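Local coordinates for ABC-type transport system, sugar-family extracellular solute-binding protein (PDB 6HNI) that binds tyrosine outside the cell, probably for uptake by an ABC transporter, and has adhesive properties, at residues Asp38-Gly43 and Leu87-Ser92; Ser133-Phe138 and Tyr263-Met268. The protein carries 1 engineered substitution. All blocks are in the same frame, centred on the assembly; numbering follows the deposited sequence. Where two conformers were deposited one is given.

In the fold
Both contacts belong to the lobe built on the five-stranded parallel sheet 24-30, 59-65, 87-91, 108-113 and 132-136. In contact 1, helix 35-50 packs on strand 87-91; in contact 2, helix 258-273 packs on strand 132-136. Their centres lie about 9 Å apart, and they touch where Phe89 CE1 meets Thr265 CG2 at 3.7 Å. Both 87-92 and 133-138 run on from the sheet to the bound tyrosine: Ser92 CB lies 3.6 Å from atom O of the ligand TYR, while Asp137 binds its amino group. Thr93 and Ser114 also bind the ligand, as do Thr216, Asn218 and Glu242, in this closed, ligand-bound form.

Contact 1: Asp38-Gly43 and Leu87-Ser92; sequences DATRTG and LIFAIS. With TYR (tyrosine), chain B; EDO (1,2-ethanediol), chain C.
Helix 35-50 lies against strand 87-91 in the alpha/beta lobe of a periplasmic-binding-protein fold, a parallel sheet flanked by helices, and runs roughly antiparallel to the strand. Ile91 makes the largest single contribution to the interface, closely followed by Thr40. Its CG1 is anti to the carbonyl carbon (chi1 -58°), so that both branches of its beta carbon face the helix. CB itself stands back from Thr40. From there CG2 reaches closest, 3.3 Å from Thr40 OG1, while CG1 lies over one face of the Phe89 ring, 3.6 Å above the plane and offset toward the rim. At the tip, CD1 passes Thr40 OG1 at 3.6 Å and ends 3.9 Å from Arg41 CB. A beta-branched isoleucine suits this place because it presents methyls to two helix residues at once.

Thr40 answers tip to tip. Its OG1 takes the crowded position between backbone N and carbonyl carbon (chi1 71°), which turns it back to the carbonyl O of Leu37, one turn earlier, to which it is hydrogen-bonded. A buried hydroxyl is thus satisfied within its own helix and can sit beside aliphatic carbon. Phe89, two residues earlier on the same side of the strand, turns its ring edge toward the helix, with CZ 4.1 Å from Thr40 O and CE2 near Arg41 CA; Phe44 stacks on the same ring.

Arg41 leaves the interface after its beta carbon: a bend at chi2 (-86°) carries the guanidinium away from the strand, where it makes a cation-pi contact with Phe63. There it also holds a 1,2-ethanediol, probably from the crystallisation liquor, through two fairly straight bonds: NH1 reaches O2 at 3.3 Å, and NH2 reaches O1, which lies in the guanidinium plane, at 3.0 Å.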
ATOM      1  N   ASP A  38       3.513   1.487   8.036  1.00 11.47           N
ATOM      2  CA  ASP A  38       4.514   1.675   9.117  1.00 12.14           C
ATOM      3  C   ASP A  38       5.907   1.813   8.531  1.00 12.71           C
ATOM      4  O   ASP A  38       6.719   2.659   8.980  1.00 14.88           O
ATOM      5  CB  ASP A  38       4.530   0.450  10.043  1.00 14.73           C
ATOM      6  CG  ASP A  38       3.309   0.334  10.978  1.00 18.01           C
ATOM      7  OD1 ASP A  38       2.447   1.261  11.027  1.00 22.56           O
ATOM      8  OD2 ASP A  38       3.204  -0.744  11.674  1.00 24.98           O
ATOM      9  N   ALA A  39       6.225   1.016   7.531  1.00 12.67           N
ATOM     10  CA  ALA A  39       7.570   1.045   6.907  1.00 12.70           C
ATOM     11  C   ALA A  39       7.828   2.391   6.240  1.00 12.14           C
ATOM     12  O   ALA A  39       8.970   2.952   6.324  1.00 12.93           O
ATOM     13  CB  ALA A  39       7.762  -0.115   5.918  1.00 12.83           C
ATOM     14  N   THR A  40       6.830   2.984   5.607  1.00 11.24           N
ATOM     15  CA  THR A  40       7.051   4.281   4.966  1.00 10.93           C
ATOM     16  C   THR A  40       7.341   5.334   6.003  1.00 11.22           C
ATOM     17  O   THR A  40       8.173   6.224   5.718  1.00 12.33           O
ATOM     18  CB  THR A  40       5.926   4.756   4.042  1.00 12.17           C
ATOM     19  OG1 THR A  40       4.776   5.121   4.815  1.00 13.44           O
ATOM     20  CG2 THR A  40       5.557   3.707   3.039  1.00 11.71           C
ATOM     21  N   ARG A  41       6.666   5.325   7.129  1.00 11.70           N
ATOM     22  CA  ARG A  41       6.920   6.317   8.174  1.00 12.29           C
ATOM     23  C   ARG A  41       8.360   6.159   8.666  1.00 11.57           C
ATOM     24  O   ARG A  41       9.101   7.169   8.863  1.00 13.79           O
ATOM     25  CB  ARG A  41       5.896   6.167   9.311  1.00 11.99           C
ATOM     26  CG  ARG A  41       5.870   7.261  10.364  1.00 15.62           C
ATOM     27  CD  ARG A  41       6.877   7.004  11.439  1.00 16.85           C
ATOM     28  NE  ARG A  41       6.711   7.848  12.629  1.00 18.47           N
ATOM     29  CZ  ARG A  41       5.933   7.596  13.682  1.00 19.35           C
ATOM     30  NH1 ARG A  41       5.957   8.395  14.740  1.00 20.40           N
ATOM     31  NH2 ARG A  41       5.166   6.525  13.741  1.00 19.16           N
ATOM     32  N   THR A  42       8.776   4.922   8.898  1.00 13.44           N
ATOM     33  CA  THR A  42      10.134   4.633   9.362  1.00 13.42           C
ATOM     34  C   THR A  42      11.175   5.221   8.411  1.00 12.41           C
ATOM     35  O   THR A  42      12.129   5.938   8.842  1.00 14.65           O
ATOM     36  CB  THR A  42      10.317   3.123   9.523  1.00 16.29           C
ATOM     37  OG1 THR A  42       9.479   2.707  10.601  1.00 18.20           O
ATOM     38  CG2 THR A  42      11.758   2.741   9.855  1.00 18.46           C
ATOM     39  N   GLY A  43      11.037   4.954   7.126  1.00 13.19           N
ATOM     40  CA  GLY A  43      11.975   5.479   6.122  1.00 12.08           C
ATOM     41  C   GLY A  43      11.973   6.982   6.030  1.00 11.68           C
ATOM     42  O   GLY A  43      13.075   7.608   5.911  1.00 13.34           O
ATOM     43  N   LEU A  87       4.432  21.386   6.595  1.00 12.48           N
ATOM     44  CA  LEU A  87       4.427  20.257   5.665  0.60 12.44           C
ATOM     45  C   LEU A  87       3.540  19.187   6.287  1.00 11.46           C
ATOM     46  O   LEU A  87       3.591  18.931   7.471  1.00 13.05           O
ATOM     47  CB  LEU A  87       5.851  19.702   5.504  0.60 14.22           C
ATOM     48  CG  LEU A  87       6.006  18.366   4.759  0.60 14.58           C
ATOM     49  CD1 LEU A  87       5.666  18.566   3.325  0.60 18.73           C
ATOM     50  CD2 LEU A  87       7.449  17.864   4.879  0.60 15.84           C
ATOM     51  N   ILE A  88       2.766  18.540   5.402  1.00 10.72           N
ATOM     52  CA  ILE A  88       1.983  17.331   5.777  1.00 11.67           C
ATOM     53  C   ILE A  88       2.479  16.124   4.997  1.00 11.98           C
ATOM     54  O   ILE A  88       2.660  16.228   3.797  1.00 13.54           O
ATOM     55  CB  ILE A  88       0.509  17.577   5.478  1.00 10.61           C
ATOM     56  CG1 ILE A  88      -0.052  18.653   6.391  1.00 12.51           C
ATOM     57  CG2 ILE A  88      -0.304  16.259   5.688  1.00 10.92           C
ATOM     58  CD1 ILE A  88      -1.401  19.196   5.963  1.00 15.40           C
ATOM     59  N   PHE A  89       2.819  15.081   5.717  1.00 11.54           N
ATOM     60  CA  PHE A  89       3.199  13.809   5.102  1.00 10.23           C
ATOM     61  C   PHE A  89       1.993  12.852   5.314  1.00  9.90           C
ATOM     62  O   PHE A  89       1.626  12.554   6.435  1.00 10.70           O
ATOM     63  CB  PHE A  89       4.441  13.269   5.808  1.00 11.53           C
ATOM     64  CG  PHE A  89       4.894  11.885   5.392  1.00 11.96           C
ATOM     65  CD1 PHE A  89       4.880  11.468   4.059  1.00 12.25           C
ATOM     66  CD2 PHE A  89       5.377  11.025   6.342  1.00 12.55           C
ATOM     67  CE1 PHE A  89       5.285  10.149   3.738  1.00 13.39           C
ATOM     68  CE2 PHE A  89       5.803   9.744   6.021  1.00 13.10           C
ATOM     69  CZ  PHE A  89       5.769   9.347   4.699  1.00 13.26           C
ATOM     70  N   ALA A  90       1.457  12.440   4.164  1.00  9.87           N
ATOM     71  CA  ALA A  90       0.202  11.585   4.171  1.00  9.86           C
ATOM     72  C   ALA A  90       0.542  10.196   3.629  1.00 10.40           C
ATOM     73  O   ALA A  90       1.074  10.033   2.522  1.00 12.33           O
ATOM     74  CB  ALA A  90      -0.900  12.264   3.347  1.00 12.05           C
ATOM     75  N   ILE A  91       0.141   9.183   4.422  1.00  9.88           N
ATOM     76  CA  ILE A  91       0.489   7.820   4.156  1.00  9.55           C
ATOM     77  C   ILE A  91      -0.834   7.089   3.880  1.00  9.92           C
ATOM     78  O   ILE A  91      -1.605   6.884   4.812  1.00 12.01           O
ATOM     79  CB  ILE A  91       1.223   7.170   5.346  1.00 10.23           C
ATOM     80  CG1 ILE A  91       2.517   7.965   5.702  1.00 11.85           C
ATOM     81  CG2 ILE A  91       1.521   5.711   5.101  1.00 10.19           C
ATOM     82  CD1 ILE A  91       3.075   7.482   7.008  1.00 13.80           C
ATOM     83  N   SER A  92      -0.950   6.685   2.611  1.00  9.96           N
ATOM     84  CA  SER A  92      -2.143   6.009   1.984  1.00 10.12           C
ATOM     85  C   SER A  92      -3.007   6.991   1.245  1.00 10.93           C
ATOM     86  O   SER A  92      -3.100   8.186   1.544  1.00 12.49           O
ATOM     87  CB  SER A  92      -3.001   5.221   2.984  1.00 11.59           C
ATOM     88  OG  SER A  92      -3.911   6.071   3.653  1.00 12.86           O
TER
HETATM   89  N   TYR B 401      -1.771   1.435  -2.031  1.00 10.93           N
HETATM   90  CA  TYR B 401      -2.597   1.775  -0.859  1.00 10.93           C
HETATM   91  C   TYR B 401      -3.221   3.147  -1.058  1.00 11.51           C
HETATM   92  O   TYR B 401      -3.812   3.658  -0.115  1.00 11.91           O
HETATM   93  CB  TYR B 401      -1.853   1.571   0.477  1.00 10.40           C
HETATM   94  CG  TYR B 401      -1.518   0.140   0.738  1.00  9.31           C
HETATM   95  CD1 TYR B 401      -2.567  -0.795   0.982  1.00 10.39           C
HETATM   96  CD2 TYR B 401      -0.253  -0.364   0.693  1.00 11.24           C
HETATM   97  CE1 TYR B 401      -2.281  -2.125   1.142  1.00 11.71           C
HETATM   98  CE2 TYR B 401       0.050  -1.698   0.856  1.00 10.99           C
HETATM   99  CZ  TYR B 401      -1.004  -2.614   1.081  1.00 11.01           C
HETATM  100  OH  TYR B 401      -0.723  -3.957   1.237  1.00 12.96           O
HETATM  101  OXT TYR B 401      -3.213   3.668  -2.155  1.00 11.69           O
HETATM  102  C1  EDO C 402       3.927   6.044  17.930  1.00 39.31           C
HETATM  103  O1  EDO C 402       4.145   5.943  16.512  1.00 39.41           O
HETATM  104  C2  EDO C 402       3.572   7.478  18.320  1.00 49.82           C
HETATM  105  O2  EDO C 402       4.491   8.397  17.693  1.00 51.32           O

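Contact 2: Ser133-Phe138 and Tyr263-Met268; sequences SGTSDF and YKTGEM. With TYR (tyrosine), chain B.
Thr135 sets OG1 between its backbone N and carbonyl carbon (chi1 50°), whereas Thr265 has OG1 anti to its carbonyl carbon (chi1 -47°); the two side chains cross obliquely and their hydroxyl oxygens meet at 2.7 Å. Each has a further polar partner, Thr111 OG1 for Thr135 and Leu261 O for Thr265, so threonine suits both places: a small hydroxyl for the buried polar chain, and a methyl for packing. Thr135 CG2 lies 3.7 Å from Lys264 CG, the foot of a side chain whose amine leads away.

Met268 bends at chi3 (79°) to lay its thioether over Gly134, with CE 3.4 Å from Gly134 O and also beside Ser133 OG, which is hydrogen-bonded to Met281 O. Gly134 adopts backbone angles at which a beta carbon would collide with the preceding carbonyl oxygen.

Helix 258-273 thus covers strand 132-136 at the edge of the parallel sheet. Nearer the ligand, Phe138 N donates to Ser136 OG, closing an ST turn. Within that turn, Asp137 meets the ligand's amino N with OD2 at 2.8 Å and, more weakly, with OD1. Tyr258 OH also binds OD2, and the ammonium charge probably keeps this carboxylate ionised.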
ATOM      1  N   SER A 133       2.853  16.310  -3.918  1.00 11.82           N
ATOM      2  CA  SER A 133       3.778  15.438  -4.628  1.00 11.86           C
ATOM      3  C   SER A 133       4.173  14.293  -3.705  1.00 11.25           C
ATOM      4  O   SER A 133       3.506  14.077  -2.670  1.00 14.03           O
ATOM      5  CB  SER A 133       4.996  16.181  -5.169  1.00 13.06           C
ATOM      6  OG  SER A 133       5.696  15.288  -6.039  1.00 15.56           O
ATOM      7  N   GLY A 134       5.155  13.487  -4.080  1.00 11.76           N
ATOM      8  CA  GLY A 134       5.639  12.421  -3.267  1.00 11.97           C
ATOM      9  C   GLY A 134       5.918  11.173  -4.065  1.00 11.05           C
ATOM     10  O   GLY A 134       6.424  11.219  -5.145  1.00 13.13           O
ATOM     11  N   THR A 135       5.531  10.052  -3.458  1.00 10.88           N
ATOM     12  CA  THR A 135       5.774   8.756  -4.052  1.00 11.29           C
ATOM     13  C   THR A 135       4.434   7.968  -4.202  1.00 11.31           C
ATOM     14  O   THR A 135       3.506   8.169  -3.434  1.00 12.69           O
ATOM     15  CB  THR A 135       6.728   7.884  -3.229  1.00 12.91           C
ATOM     16  OG1 THR A 135       6.315   7.850  -1.870  1.00 13.55           O
ATOM     17  CG2 THR A 135       8.169   8.461  -3.264  1.00 11.97           C
ATOM     18  N   SER A 136       4.479   7.134  -5.219  1.00 11.04           N
ATOM     19  CA  SER A 136       3.377   6.186  -5.512  1.00 11.11           C
ATOM     20  C   SER A 136       3.926   4.807  -5.332  1.00 11.88           C
ATOM     21  O   SER A 136       5.022   4.454  -5.756  1.00 12.84           O
ATOM     22  CB  SER A 136       2.900   6.442  -6.916  1.00 12.27           C
ATOM     23  OG  SER A 136       2.086   5.281  -7.336  1.00 13.67           O
ATOM     24  N   ASP A 137       3.047   3.924  -4.767  1.00 12.33           N
ATOM     25  CA  ASP A 137       3.336   2.500  -4.624  1.00 11.95           C
ATOM     26  C   ASP A 137       2.734   1.700  -5.761  1.00 10.84           C
ATOM     27  O   ASP A 137       2.465   0.481  -5.571  1.00 12.91           O
ATOM     28  CB  ASP A 137       2.938   1.921  -3.265  1.00 11.99           C
ATOM     29  CG  ASP A 137       1.419   1.934  -3.003  1.00 11.34           C
ATOM     30  OD1 ASP A 137       0.713   2.653  -3.717  1.00 12.63           O
ATOM     31  OD2 ASP A 137       1.048   1.248  -2.005  1.00 12.52           O
ATOM     32  N   PHE A 138       2.533   2.290  -6.918  1.00 10.93           N
ATOM     33  CA  PHE A 138       2.146   1.530  -8.105  1.00 11.71           C
ATOM     34  C   PHE A 138       3.049   0.350  -8.327  1.00 12.41           C
ATOM     35  O   PHE A 138       4.285   0.433  -8.271  1.00 14.07           O
ATOM     36  CB  PHE A 138       2.164   2.390  -9.374  1.00 13.61           C
ATOM     37  CG  PHE A 138       1.881   1.577 -10.593  1.00 13.35           C
ATOM     38  CD1 PHE A 138       0.584   1.217 -10.886  1.00 15.83           C
ATOM     39  CD2 PHE A 138       2.897   1.076 -11.363  1.00 17.23           C
ATOM     40  CE1 PHE A 138       0.312   0.371 -11.968  1.00 18.26           C
ATOM     41  CE2 PHE A 138       2.653   0.240 -12.437  1.00 20.56           C
ATOM     42  CZ  PHE A 138       1.364  -0.106 -12.739  1.00 20.72           C
ATOM     43  N   TYR A 263      11.664   6.583   2.513  1.00 11.25           N
ATOM     44  CA  TYR A 263      12.984   7.296   2.596  1.00 11.87           C
ATOM     45  C   TYR A 263      13.038   8.261   1.422  1.00 11.43           C
ATOM     46  O   TYR A 263      13.415   9.447   1.599  1.00 13.27           O
ATOM     47  CB  TYR A 263      14.074   6.253   2.542  1.00 12.00           C
ATOM     48  CG  TYR A 263      15.429   6.870   2.770  1.00 12.82           C
ATOM     49  CD1 TYR A 263      16.061   7.543   1.746  1.00 13.54           C
ATOM     50  CD2 TYR A 263      16.030   6.852   4.041  1.00 13.81           C
ATOM     51  CE1 TYR A 263      17.314   8.172   1.955  1.00 15.83           C
ATOM     52  CE2 TYR A 263      17.279   7.461   4.261  1.00 15.38           C
ATOM     53  CZ  TYR A 263      17.878   8.121   3.211  1.00 15.64           C
ATOM     54  OH  TYR A 263      19.102   8.785   3.448  1.00 21.34           O
ATOM     55  N   LYS A 264      12.685   7.849   0.205  1.00 11.57           N
ATOM     56  CA  LYS A 264      12.631   8.738  -0.953  1.00 12.28           C
ATOM     57  C   LYS A 264      11.710   9.918  -0.688  1.00 13.42           C
ATOM     58  O   LYS A 264      12.000  11.077  -1.000  1.00 13.66           O
ATOM     59  CB  LYS A 264      12.201   7.956  -2.238  1.00 12.43           C
ATOM     60  CG  LYS A 264      11.884   8.805  -3.440  1.00 14.73           C
ATOM     61  CD  LYS A 264      13.136   9.467  -3.998  1.00 16.44           C
ATOM     62  CE  LYS A 264      12.792  10.242  -5.274  1.00 18.56           C
ATOM     63  NZ  LYS A 264      14.042  10.870  -5.796  1.00 20.07           N
ATOM     64  N   THR A 265      10.538   9.650  -0.101  1.00 12.05           N
ATOM     65  CA  THR A 265       9.616  10.721   0.208  1.00 12.82           C
ATOM     66  C   THR A 265      10.252  11.757   1.218  1.00 11.90           C
ATOM     67  O   THR A 265       9.989  12.964   1.113  1.00 13.28           O
ATOM     68  CB  THR A 265       8.292  10.182   0.797  1.00 13.67           C
ATOM     69  OG1 THR A 265       7.815   9.059  -0.017  1.00 14.87           O
ATOM     70  CG2 THR A 265       7.247  11.232   0.756  1.00 14.22           C
ATOM     71  N   GLY A 266      11.000  11.231   2.175  1.00 12.30           N
ATOM     72  CA  GLY A 266      11.710  12.108   3.124  1.00 11.84           C
ATOM     73  C   GLY A 266      12.731  12.951   2.396  1.00 13.10           C
ATOM     74  O   GLY A 266      12.897  14.142   2.750  1.00 15.22           O
ATOM     75  N   GLU A 267      13.430  12.407   1.416  1.00 12.48           N
ATOM     76  CA  GLU A 267      14.359  13.241   0.617  1.00 12.76           C
ATOM     77  C   GLU A 267      13.607  14.329  -0.107  1.00 11.99           C
ATOM     78  O   GLU A 267      14.066  15.476  -0.198  1.00 14.85           O
ATOM     79  CB  GLU A 267      15.147  12.429  -0.375  1.00 13.45           C
ATOM     80  CG  GLU A 267      16.069  11.412   0.217  1.00 13.96           C
ATOM     81  CD  GLU A 267      16.972  10.767  -0.823  1.00 17.59           C
ATOM     82  OE1 GLU A 267      16.471  10.412  -1.910  1.00 19.58           O
ATOM     83  OE2 GLU A 267      18.196  10.604  -0.553  1.00 21.31           O
ATOM     84  N   MET A 268      12.374  14.066  -0.600  1.00 12.65           N
ATOM     85  CA  MET A 268      11.589  15.079  -1.237  1.00 13.17           C
ATOM     86  C   MET A 268      11.105  16.105  -0.228  1.00 13.27           C
ATOM     87  O   MET A 268      11.070  17.313  -0.512  1.00 15.12           O
ATOM     88  CB  MET A 268      10.360  14.402  -1.913  1.00 12.24           C
ATOM     89  CG  MET A 268      10.777  13.472  -3.017  1.00 12.47           C
ATOM     90  SD  MET A 268       9.500  12.422  -3.749  1.00 17.32           S
ATOM     91  CE  MET A 268       8.750  13.631  -4.791  1.00 20.30           C
TER
HETATM   92  N   TYR B 401      -1.771   1.435  -2.031  1.00 10.93           N
HETATM   93  CA  TYR B 401      -2.597   1.775  -0.859  1.00 10.93           C
HETATM   94  C   TYR B 401      -3.221   3.147  -1.058  1.00 11.51           C
HETATM   95  O   TYR B 401      -3.812   3.658  -0.115  1.00 11.91           O
HETATM   96  CB  TYR B 401      -1.853   1.571   0.477  1.00 10.40           C
HETATM   97  CG  TYR B 401      -1.518   0.140   0.738  1.00  9.31           C
HETATM   98  CD1 TYR B 401      -2.567  -0.795   0.982  1.00 10.39           C
HETATM   99  CD2 TYR B 401      -0.253  -0.364   0.693  1.00 11.24           C
HETATM  100  CE1 TYR B 401      -2.281  -2.125   1.142  1.00 11.71           C
HETATM  101  CE2 TYR B 401       0.050  -1.698   0.856  1.00 10.99           C
HETATM  102  CZ  TYR B 401      -1.004  -2.614   1.081  1.00 11.01           C
HETATM  103  OH  TYR B 401      -0.723  -3.957   1.237  1.00 12.96           O
HETATM  104  OXT TYR B 401      -3.213   3.668  -2.155  1.00 11.69           O